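Local coordinates for protein putative polyketide cyclase (Silicibacter sp. TM1040, PDB 3F8H) that is of unknown function but is a putative polyketide cyclase with a SnoaL-like domain, probably binding a small molecule in a pocket, at residues T23-F28 / F125-L131; L43-H49 / V58-F63; E76-V82 / A94-G100. All blocks are in the same frame, centred on the assembly; numbering follows the deposited sequence. Where two conformers were deposited one is given.

Contact 1: residues T23-F28 / F125-L131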
loop_
_atom_site.group_PDB
_atom_site.type_symbol
_atom_site.label_atom_id
_atom_site.label_comp_id
_atom_site.label_asym_id
_atom_site.label_seq_id
_atom_site.Cartn_x
_atom_site.Cartn_y
_atom_site.Cartn_z
ATOM N N THR A 23 10.238 -14.058 -7.446
ATOM C CA THR A 23 10.655 -13.885 -6.056
ATOM C C THR A 23 9.497 -13.497 -5.132
ATOM O O THR A 23 9.354 -14.050 -4.037
ATOM C CB THR A 23 11.820 -12.854 -5.950
ATOM O OG1 THR A 23 12.831 -13.243 -6.892
ATOM C CG2 THR A 23 12.433 -12.816 -4.540
ATOM N N ILE A 24 8.625 -12.618 -5.611
ATOM C CA ILE A 24 7.532 -12.107 -4.780
ATOM C C ILE A 24 6.510 -13.231 -4.514
ATOM O O ILE A 24 6.062 -13.449 -3.379
ATOM C CB ILE A 24 6.874 -10.845 -5.337
ATOM C CG1 ILE A 24 7.923 -9.763 -5.543
ATOM C CG2 ILE A 24 5.717 -10.326 -4.377
ATOM C CD1 ILE A 24 8.772 -9.443 -4.319
ATOM N N ALA A 25 6.188 -13.966 -5.568
ATOM C CA ALA A 25 5.277 -15.110 -5.485
ATOM C C ALA A 25 5.846 -16.172 -4.531
ATOM O O ALA A 25 5.149 -16.701 -3.679
ATOM C CB ALA A 25 5.031 -15.747 -6.880
ATOM N N ARG A 26 7.133 -16.442 -4.652
ATOM C CA ARG A 26 7.766 -17.445 -3.790
ATOM C C ARG A 26 7.702 -17.019 -2.334
ATOM O O ARG A 26 7.400 -17.824 -1.450
ATOM C CB ARG A 26 9.204 -17.744 -4.204
ATOM C CG ARG A 26 9.264 -18.571 -5.475
ATOM C CD ARG A 26 10.655 -19.116 -5.733
ATOM N NE ARG A 26 11.570 -18.051 -6.090
ATOM C CZ ARG A 26 12.525 -17.588 -5.303
ATOM N NH1 ARG A 26 12.754 -18.141 -4.117
ATOM N NH2 ARG A 26 13.284 -16.626 -5.752
ATOM N N TYR A 27 7.921 -15.736 -2.125
ATOM C CA TYR A 27 7.912 -15.145 -0.810
ATOM C C TYR A 27 6.562 -15.324 -0.125
ATOM O O TYR A 27 6.472 -15.766 1.023
ATOM C CB TYR A 27 8.296 -13.674 -0.886
ATOM C CG TYR A 27 8.138 -12.884 0.373
ATOM C CD1 TYR A 27 9.149 -12.848 1.319
ATOM C CD2 TYR A 27 6.982 -12.117 0.610
ATOM C CE1 TYR A 27 9.026 -12.080 2.459
ATOM C CE2 TYR A 27 6.832 -11.383 1.761
ATOM C CZ TYR A 27 7.870 -11.347 2.690
ATOM O OH TYR A 27 7.775 -10.616 3.868
ATOM N N PHE A 28 5.502 -15.003 -0.846
ATOM C CA PHE A 28 4.150 -15.128 -0.277
ATOM C C PHE A 28 3.680 -16.553 -0.167
ATOM O O PHE A 28 2.943 -16.895 0.752
ATOM C CB PHE A 28 3.155 -14.307 -1.052
ATOM C CG PHE A 28 3.285 -12.827 -0.796
ATOM C CD1 PHE A 28 3.176 -12.321 0.484
ATOM C CD2 PHE A 28 3.465 -11.947 -1.831
ATOM C CE1 PHE A 28 3.258 -10.948 0.731
ATOM C CE2 PHE A 28 3.553 -10.574 -1.573
ATOM C CZ PHE A 28 3.456 -10.097 -0.293
ATOM N N PHE A 125 7.948 -3.516 -2.806
ATOM C CA PHE A 125 9.280 -4.106 -2.744
ATOM C C PHE A 125 10.266 -3.481 -3.698
ATOM O O PHE A 125 9.912 -2.997 -4.783
ATOM C CB PHE A 125 9.243 -5.605 -3.157
ATOM C CG PHE A 125 8.251 -6.444 -2.405
ATOM C CD1 PHE A 125 6.938 -6.539 -2.828
ATOM C CD2 PHE A 125 8.650 -7.170 -1.298
ATOM C CE1 PHE A 125 6.018 -7.334 -2.159
ATOM C CE2 PHE A 125 7.743 -7.935 -0.603
ATOM C CZ PHE A 125 6.418 -8.028 -1.030
ATOM N N ASP A 126 11.509 -3.518 -3.254
ATOM C CA ASP A 126 12.649 -3.263 -4.122
ATOM C C ASP A 126 13.364 -4.628 -4.240
ATOM O O ASP A 126 13.371 -5.429 -3.323
ATOM C CB ASP A 126 13.680 -2.299 -3.574
ATOM C CG ASP A 126 13.166 -0.883 -3.339
ATOM O OD1 ASP A 126 12.165 -0.452 -3.906
ATOM O OD2 ASP A 126 13.832 -0.175 -2.535
ATOM N N LEU A 127 13.973 -4.858 -5.382
ATOM C CA LEU A 127 14.759 -6.084 -5.632
ATOM C C LEU A 127 16.037 -5.774 -6.352
ATOM O O LEU A 127 16.095 -4.856 -7.145
ATOM C CB LEU A 127 13.957 -7.077 -6.483
ATOM C CG LEU A 127 12.594 -7.575 -5.964
ATOM C CD1 LEU A 127 11.447 -6.751 -6.618
ATOM C CD2 LEU A 127 12.446 -9.038 -6.292
ATOM N N ARG A 128 17.052 -6.562 -6.054
ATOM C CA ARG A 128 18.332 -6.475 -6.719
ATOM C C ARG A 128 18.881 -7.906 -6.915
ATOM O O ARG A 128 18.843 -8.745 -6.015
ATOM C CB ARG A 128 19.293 -5.619 -5.909
ATOM C CG ARG A 128 20.696 -5.550 -6.480
ATOM C CD ARG A 128 21.682 -4.930 -5.473
ATOM N NE ARG A 128 21.848 -5.767 -4.273
ATOM C CZ ARG A 128 21.625 -5.371 -3.014
ATOM N NH1 ARG A 128 21.274 -4.117 -2.743
ATOM N NH2 ARG A 128 21.801 -6.222 -2.013
ATOM N N ASP A 129 19.293 -8.193 -8.136
ATOM C CA ASP A 129 19.846 -9.504 -8.477
ATOM C C ASP A 129 18.886 -10.614 -8.075
ATOM O O ASP A 129 19.302 -11.686 -7.623
ATOM C CB ASP A 129 21.155 -9.718 -7.755
ATOM C CG ASP A 129 22.267 -8.816 -8.263
ATOM O OD1 ASP A 129 22.147 -8.274 -9.377
ATOM O OD2 ASP A 129 23.282 -8.695 -7.544
ATOM N N GLY A 130 17.611 -10.297 -8.146
ATOM C CA GLY A 130 16.533 -11.288 -7.904
ATOM C C GLY A 130 16.072 -11.490 -6.464
ATOM O O GLY A 130 15.225 -12.339 -6.147
ATOM N N LEU A 131 16.666 -10.710 -5.593
ATOM C CA LEU A 131 16.378 -10.770 -4.198
ATOM C C LEU A 131 15.727 -9.489 -3.675
ATOM O O LEU A 131 16.015 -8.395 -4.084
ATOM C CB LEU A 131 17.664 -11.055 -3.429
ATOM C CG LEU A 131 18.290 -12.419 -3.803
ATOM C CD1 LEU A 131 19.602 -12.618 -3.096
ATOM C CD2 LEU A 131 17.297 -13.546 -3.459
#

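Contact 2: residues L43-H49 / V58-F63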
loop_
_atom_site.group_PDB
_atom_site.type_symbol
_atom_site.label_atom_id
_atom_site.label_comp_id
_atom_site.label_asym_id
_atom_site.label_seq_id
_atom_site.Cartn_x
_atom_site.Cartn_y
_atom_site.Cartn_z
ATOM N N LEU A 43 15.189 -13.050 0.324
ATOM C CA LEU A 43 15.741 -11.770 0.735
ATOM C C LEU A 43 17.239 -11.618 0.614
ATOM O O LEU A 43 17.997 -12.562 0.807
ATOM C CB LEU A 43 15.402 -11.511 2.208
ATOM C CG LEU A 43 13.986 -11.803 2.664
ATOM C CD1 LEU A 43 13.910 -11.528 4.126
ATOM C CD2 LEU A 43 12.877 -10.994 1.899
ATOM N N SER A 44 17.650 -10.378 0.366
ATOM C CA SER A 44 19.079 -10.031 0.381
ATOM C C SER A 44 19.575 -9.904 1.829
ATOM O O SER A 44 18.802 -9.693 2.759
ATOM C CB SER A 44 19.368 -8.708 -0.352
ATOM O OG SER A 44 18.814 -7.620 0.355
ATOM N N GLU A 45 20.891 -10.044 1.982
ATOM C CA GLU A 45 21.539 -9.966 3.286
ATOM C C GLU A 45 21.333 -8.597 3.886
ATOM O O GLU A 45 21.324 -8.409 5.097
ATOM C CB GLU A 45 23.035 -10.273 3.168
ATOM C CG GLU A 45 23.341 -11.731 2.858
ATOM C CD GLU A 45 23.143 -12.621 4.066
ATOM O OE1 GLU A 45 22.664 -12.105 5.093
ATOM O OE2 GLU A 45 23.509 -13.820 4.008
ATOM N N ASP A 46 21.131 -7.627 3.021
ATOM C CA ASP A 46 20.944 -6.218 3.469
ATOM C C ASP A 46 19.483 -5.731 3.413
ATOM O O ASP A 46 19.158 -4.543 3.442
ATOM C CB ASP A 46 21.862 -5.311 2.703
ATOM C CG ASP A 46 21.578 -5.304 1.223
ATOM O OD1 ASP A 46 20.877 -6.212 0.726
ATOM O OD2 ASP A 46 22.082 -4.385 0.562
ATOM N N VAL A 47 18.587 -6.683 3.414
ATOM C CA VAL A 47 17.156 -6.355 3.330
ATOM C C VAL A 47 16.722 -5.318 4.392
ATOM O O VAL A 47 17.072 -5.402 5.569
ATOM C CB VAL A 47 16.287 -7.603 3.428
ATOM C CG1 VAL A 47 16.450 -8.260 4.837
ATOM C CG2 VAL A 47 14.812 -7.259 3.060
ATOM N N ALA A 48 16.011 -4.305 3.900
ATOM C CA ALA A 48 15.436 -3.266 4.699
ATOM C C ALA A 48 13.946 -3.476 4.806
ATOM O O ALA A 48 13.192 -3.248 3.860
ATOM C CB ALA A 48 15.763 -1.848 4.137
ATOM N N HIS A 49 13.543 -3.857 6.023
ATOM C CA HIS A 49 12.163 -4.099 6.395
ATOM C C HIS A 49 11.638 -2.847 7.079
ATOM O O HIS A 49 11.997 -2.485 8.202
ATOM C CB HIS A 49 12.075 -5.325 7.268
ATOM C CG HIS A 49 10.702 -5.629 7.771
ATOM N ND1 HIS A 49 10.491 -6.298 8.964
ATOM C CD2 HIS A 49 9.476 -5.369 7.263
ATOM C CE1 HIS A 49 9.197 -6.455 9.152
ATOM N NE2 HIS A 49 8.556 -5.883 8.145
ATOM N N VAL A 58 17.021 -4.008 9.410
ATOM C CA VAL A 58 17.867 -4.453 8.324
ATOM C C VAL A 58 18.474 -5.822 8.554
ATOM O O VAL A 58 19.042 -6.103 9.603
ATOM C CB VAL A 58 19.027 -3.448 8.126
ATOM C CG1 VAL A 58 20.042 -3.996 7.147
ATOM C CG2 VAL A 58 18.489 -2.044 7.681
ATOM N N GLY A 59 18.343 -6.683 7.558
ATOM C CA GLY A 59 19.033 -7.970 7.607
ATOM C C GLY A 59 18.127 -9.133 7.950
ATOM O O GLY A 59 17.040 -8.973 8.466
ATOM N N LYS A 60 18.667 -10.315 7.700
ATOM C CA LYS A 60 17.930 -11.550 7.869
ATOM C C LYS A 60 17.757 -11.996 9.301
ATOM O O LYS A 60 16.786 -12.643 9.602
ATOM C CB LYS A 60 18.555 -12.681 7.034
ATOM C CG LYS A 60 18.463 -12.496 5.493
ATOM C CD LYS A 60 19.007 -13.772 4.864
ATOM C CE LYS A 60 18.851 -13.856 3.375
ATOM N NZ LYS A 60 19.420 -15.139 2.929
ATOM N N GLU A 61 18.699 -11.662 10.177
ATOM C CA GLU A 61 18.567 -11.998 11.617
ATOM C C GLU A 61 17.363 -11.300 12.220
ATOM O O GLU A 61 16.524 -11.926 12.903
ATOM C CB GLU A 61 19.834 -11.704 12.394
ATOM C CG GLU A 61 20.979 -12.620 11.950
ATOM C CD GLU A 61 22.292 -12.279 12.649
ATOM O OE1 GLU A 61 22.217 -11.751 13.770
ATOM O OE2 GLU A 61 23.386 -12.551 12.089
ATOM N N LYS A 62 17.236 -10.011 11.920
ATOM C CA LYS A 62 16.068 -9.234 12.379
ATOM C C LYS A 62 14.768 -9.775 11.766
ATOM O O LYS A 62 13.734 -9.863 12.411
ATOM C CB LYS A 62 16.208 -7.768 12.004
ATOM C CG LYS A 62 17.262 -7.005 12.833
ATOM C CD LYS A 62 16.642 -6.419 14.078
ATOM C CE LYS A 62 17.635 -5.547 14.840
ATOM N NZ LYS A 62 18.849 -6.363 15.211
ATOM N N PHE A 63 14.831 -10.136 10.499
ATOM C CA PHE A 63 13.632 -10.589 9.808
ATOM C C PHE A 63 13.158 -11.924 10.386
ATOM O O PHE A 63 11.974 -12.131 10.577
ATOM C CB PHE A 63 13.831 -10.681 8.290
ATOM C CG PHE A 63 12.540 -10.705 7.513
ATOM C CD1 PHE A 63 11.925 -11.905 7.190
ATOM C CD2 PHE A 63 11.965 -9.529 7.081
ATOM C CE1 PHE A 63 10.741 -11.929 6.499
ATOM C CE2 PHE A 63 10.757 -9.546 6.367
ATOM C CZ PHE A 63 10.157 -10.758 6.080
HETATM O O HOH W 1 19.317 -14.639 0.201
HETATM O O HOH W 2 21.430 -10.317 6.895
HETATM O O HOH W 3 21.960 -15.991 4.660
#

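Contact 3: residues E76-V82 / A94-G100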
loop_
_atom_site.group_PDB
_atom_site.type_symbol
_atom_site.label_atom_id
_atom_site.label_comp_id
_atom_site.label_asym_id
_atom_site.label_seq_id
_atom_site.Cartn_x
_atom_site.Cartn_y
_atom_site.Cartn_z
ATOM N N GLU A 76 -2.214 -16.595 9.691
ATOM C CA GLU A 76 -2.837 -15.961 8.551
ATOM C C GLU A 76 -2.583 -16.669 7.249
ATOM O O GLU A 76 -1.560 -17.320 7.053
ATOM C CB GLU A 76 -2.259 -14.541 8.355
ATOM C CG GLU A 76 -2.255 -13.682 9.560
ATOM C CD GLU A 76 -1.781 -12.263 9.286
ATOM O OE1 GLU A 76 -0.911 -12.048 8.410
ATOM O OE2 GLU A 76 -2.279 -11.364 10.001
ATOM N N GLU A 77 -3.559 -16.530 6.366
ATOM C CA GLU A 77 -3.424 -16.986 4.990
ATOM C C GLU A 77 -3.771 -15.832 4.043
ATOM O O GLU A 77 -4.671 -15.022 4.276
ATOM C CB GLU A 77 -4.267 -18.231 4.721
ATOM C CG GLU A 77 -3.765 -19.471 5.480
ATOM C CD GLU A 77 -2.377 -19.930 4.990
ATOM O OE1 GLU A 77 -2.134 -19.832 3.771
ATOM O OE2 GLU A 77 -1.558 -20.420 5.803
ATOM N N LEU A 78 -3.025 -15.756 2.966
ATOM C CA LEU A 78 -3.204 -14.695 1.994
ATOM C C LEU A 78 -3.881 -15.246 0.756
ATOM O O LEU A 78 -3.483 -16.298 0.226
ATOM C CB LEU A 78 -1.864 -14.109 1.634
ATOM C CG LEU A 78 -0.882 -13.770 2.768
ATOM C CD1 LEU A 78 0.464 -13.259 2.167
ATOM C CD2 LEU A 78 -1.455 -12.776 3.739
ATOM N N THR A 79 -4.919 -14.542 0.316
ATOM C CA THR A 79 -5.701 -14.933 -0.854
ATOM C C THR A 79 -5.887 -13.745 -1.774
ATOM O O THR A 79 -5.491 -12.640 -1.429
ATOM C CB THR A 79 -7.069 -15.462 -0.437
ATOM O OG1 THR A 79 -7.744 -14.480 0.387
ATOM C CG2 THR A 79 -6.924 -16.777 0.338
ATOM N N ASP A 80 -6.426 -14.005 -2.961
ATOM C CA ASP A 80 -6.706 -12.962 -3.961
ATOM C C ASP A 80 -5.468 -12.141 -4.299
ATOM O O ASP A 80 -5.523 -10.952 -4.451
ATOM C CB ASP A 80 -7.719 -11.974 -3.411
ATOM C CG ASP A 80 -9.000 -12.646 -2.962
ATOM O OD1 ASP A 80 -9.511 -13.531 -3.703
ATOM O OD2 ASP A 80 -9.468 -12.278 -1.860
HETATM N N MSE A 81 -4.363 -12.826 -4.425
HETATM C CA MSE A 81 -3.067 -12.188 -4.625
HETATM C C MSE A 81 -2.922 -11.653 -6.054
HETATM O O MSE A 81 -3.139 -12.375 -6.996
HETATM C CB MSE A 81 -1.994 -13.260 -4.281
HETATM C CG MSE A 81 -0.578 -12.987 -4.671
HETATM SE SE MSE A 81 0.165 -11.713 -3.461
HETATM C CE MSE A 81 -0.228 -12.649 -1.700
ATOM N N VAL A 82 -2.598 -10.376 -6.200
ATOM C CA VAL A 82 -2.237 -9.813 -7.513
ATOM C C VAL A 82 -0.860 -9.205 -7.373
ATOM O O VAL A 82 -0.624 -8.448 -6.466
ATOM C CB VAL A 82 -3.247 -8.739 -8.038
ATOM C CG1 VAL A 82 -2.846 -8.277 -9.473
ATOM C CG2 VAL A 82 -4.694 -9.305 -8.029
ATOM N N ALA A 94 2.300 -5.823 -4.461
ATOM C CA ALA A 94 1.331 -6.897 -4.358
ATOM C C ALA A 94 0.161 -6.436 -3.548
ATOM O O ALA A 94 0.318 -5.752 -2.536
ATOM C CB ALA A 94 1.972 -8.125 -3.716
ATOM N N GLU A 95 -1.014 -6.818 -4.017
ATOM C CA GLU A 95 -2.265 -6.534 -3.309
ATOM C C GLU A 95 -2.947 -7.865 -3.033
ATOM O O GLU A 95 -2.970 -8.782 -3.875
ATOM C CB GLU A 95 -3.184 -5.616 -4.105
ATOM C CG GLU A 95 -4.219 -5.012 -3.174
ATOM C CD GLU A 95 -5.205 -4.072 -3.844
ATOM O OE1 GLU A 95 -5.401 -4.114 -5.084
ATOM O OE2 GLU A 95 -5.799 -3.294 -3.105
ATOM N N TYR A 96 -3.480 -8.003 -1.833
ATOM C CA TYR A 96 -4.052 -9.287 -1.428
ATOM C C TYR A 96 -4.964 -9.123 -0.220
ATOM O O TYR A 96 -5.072 -8.047 0.370
ATOM C CB TYR A 96 -2.921 -10.289 -1.127
ATOM C CG TYR A 96 -1.837 -9.705 -0.236
ATOM C CD1 TYR A 96 -0.795 -9.016 -0.784
ATOM C CD2 TYR A 96 -1.896 -9.804 1.158
ATOM C CE1 TYR A 96 0.184 -8.418 0.020
ATOM C CE2 TYR A 96 -0.942 -9.222 1.961
ATOM C CZ TYR A 96 0.103 -8.522 1.385
ATOM O OH TYR A 96 1.077 -7.930 2.167
ATOM N N THR A 97 -5.582 -10.239 0.109
ATOM C CA THR A 97 -6.503 -10.382 1.235
ATOM C C THR A 97 -5.889 -11.235 2.342
ATOM O O THR A 97 -5.416 -12.337 2.120
ATOM C CB THR A 97 -7.849 -11.010 0.821
ATOM O OG1 THR A 97 -8.433 -10.206 -0.212
ATOM C CG2 THR A 97 -8.847 -11.097 2.050
ATOM N N VAL A 98 -5.839 -10.637 3.517
ATOM C CA VAL A 98 -5.352 -11.302 4.716
ATOM C C VAL A 98 -6.515 -11.857 5.522
ATOM O O VAL A 98 -7.428 -11.124 5.901
ATOM C CB VAL A 98 -4.595 -10.335 5.634
ATOM C CG1 VAL A 98 -4.146 -11.077 6.893
ATOM C CG2 VAL A 98 -3.389 -9.677 4.867
ATOM N N ASN A 99 -6.459 -13.166 5.737
ATOM C CA ASN A 99 -7.412 -13.904 6.546
ATOM C C ASN A 99 -6.666 -14.503 7.724
ATOM O O ASN A 99 -5.738 -15.271 7.517
ATOM C CB ASN A 99 -7.990 -15.067 5.761
ATOM C CG ASN A 99 -8.445 -14.672 4.383
ATOM O OD1 ASN A 99 -9.635 -14.359 4.214
ATOM N ND2 ASN A 99 -7.494 -14.632 3.384
ATOM N N GLY A 100 -7.059 -14.151 8.944
ATOM C CA GLY A 100 -6.391 -14.684 10.138
ATOM C C GLY A 100 -7.166 -14.857 11.421
ATOM O O GLY A 100 -8.325 -14.561 11.528
#

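Contact 1: residues T23-F28 / F125-L131
With CG anti to its own carbonyl carbon (chi1 -53°), Phe125 extends its ring from the strand toward helix 23-28, where Ile24, its CG1 likewise beside the backbone N, lays CD1 over one face. This is a CH-pi contact: CD1 of Ile24 sits 3.7 Å from the centroid of the Phe125 ring, while the other branch, Ile24 CG2, touches CE1 of Phe125. The far edge of the same ring meets two aromatics. Phe28 CZ lies in the plane of the Phe125 ring, 3.7 Å from its CZ, and the edge of Phe125 points at the face of Tyr27 in an offset edge-to-face pair, planes at 76°. At the N-terminal end of the helix segment, Thr23 CB meets Leu127 CD2 at 3.9 Å, tip to tip. Beside them Thr23 OG1 donates a 2.7 Å hydrogen bond to Gly130 O, the donor 28° off the carbonyl plane, in the type I' turn from Arg128 to Leu131. Tyr27 OH bonds a 2-methyl-2,4-pentanediol molecule, probably from the crystallisation liquor. The chemistry is thus that of an apolar helix-on-sheet core, with one hydroxyl tying the helix start to the turn and one phenol facing a likely pocket.

Contact 2: residues L43-H49 / V58-F63
Val47 O takes a 2.7 Å hydrogen bond from Gly59 N, in the carbonyl plane, and also a CA-H...O contact from Val58 CA. Gly59 is the N-cap of the helix that begins at Lys60; a side chain there would collide with the carbonyl O of the residue before. From the first turn Lys60 runs out fully extended beyond CG and passes Leu43 O. Its ammonium is tied by water to Leu43 and to Glu45 at the corner: one bridges Lys60 NZ to Leu43 O, another NZ to Glu45 OE2, which stays 4.4 Å from NZ, too far for a salt bridge. A third water links Lys60 N to Glu45 O and OE1. On the buried side, CG of Phe63 lies anti to the backbone N (chi1 -161°), placing the ring between two side chains. Leu43 CD1 stands over one ring face, 3.8 Å from the Phe63 centroid, and the edge of Phe63 meets the face of His49, planes at 62°. With an alanine here, Leu43 CD1 is likely to face a gap and the imidazole of His49 to lose this edge. Strand 131-139 pairs with Ala48, while Tyr27 of helix 23-33 and Met39 and Leu40 of helix 36-40 also pack on Phe63.

Contact 3: residues E76-V82 / A94-G100
Strands 76-79 and 94-100 run antiparallel at 153°, their short axes approaching to 4.6 Å, with hydrogen-bonded pairs Glu77-Asn99 and Thr79-Thr97. On the face carrying Thr79, Thr97 and Asn99 the side chains add polar cross-links. Asn99 ND2 donates twice: to Glu77 O at 3.0 Å, from above that carbonyl's plane, and to Thr79 OG1 at 3.0 Å, both acceptors lying close to the Asn99 amide plane. Glu77 O therefore accepts from both N and ND2 of Asn99, and the two side-chain bonds fix the rotation of the amide. Thr79 OG1 reaches ND2 because it sits between its backbone N and carbonyl carbon (chi1 55°). Next to it, Thr97 OG1 donates to the anti lone pair of Asp80 OD2 at 2.8 Å. The register slips by one residue between Thr79 and Val82, a beta bulge in the hairpin of strands 74-85 and 91-102; Asp80, with positive phi, turns the corner there, and pairing resumes at Val82-Glu95. The hairpin's first arm, strand 74-85, is an outermost strand of the curved sheet of the SnoaL-like fold within this chain. On the other face, Leu78 CD2 rests against Val98 CG2 at 3.8 Å and Tyr96 CD2 at 4.0 Å, the side chains side by side and pointing the same way. The extended side chain of Glu76 brings CD to 3.6 Å from Val98 CG1, while OE2 bonds Tyr117 OH. Within the bulge, after Asp80, the selenomethionine Met81, bent at chi2 and chi3, brings CE to 3.6 Å from Tyr96 CB; its SE lies obliquely to the ring in a Met-aromatic contact. Tyr96 OH bonds Ser123 OG and a 2-methyl-2,4-pentanediol, probably from the crystallisation liquor. Glu95 forms salt bridges with Arg91 and Arg134 of the second subunit.

From the N terminus, the first helix, 23-33, opens the widest loop, which contact 1 closes 97 residues later at the end of strand 115-128. Contacts 2 and 3 both fall within that loop, one after the other: contact 2 closes the short loop through strands 47-50 and 55-58, joining segment 43-49 to the start of helix 60-73, and contact 3 closes the hairpin of strands 74-85 and 91-102. Contact 1 touches each. Arg128 makes a salt bridge to Asp46 and Tyr27 packs on Phe63 toward contact 2, while Phe28 packs on Leu78, Ala94, Met81 and Tyr96 of contact 3. Contacts 2 and 3, with centres about 22 Å apart, reach opposite parts of one sheet and do not meet.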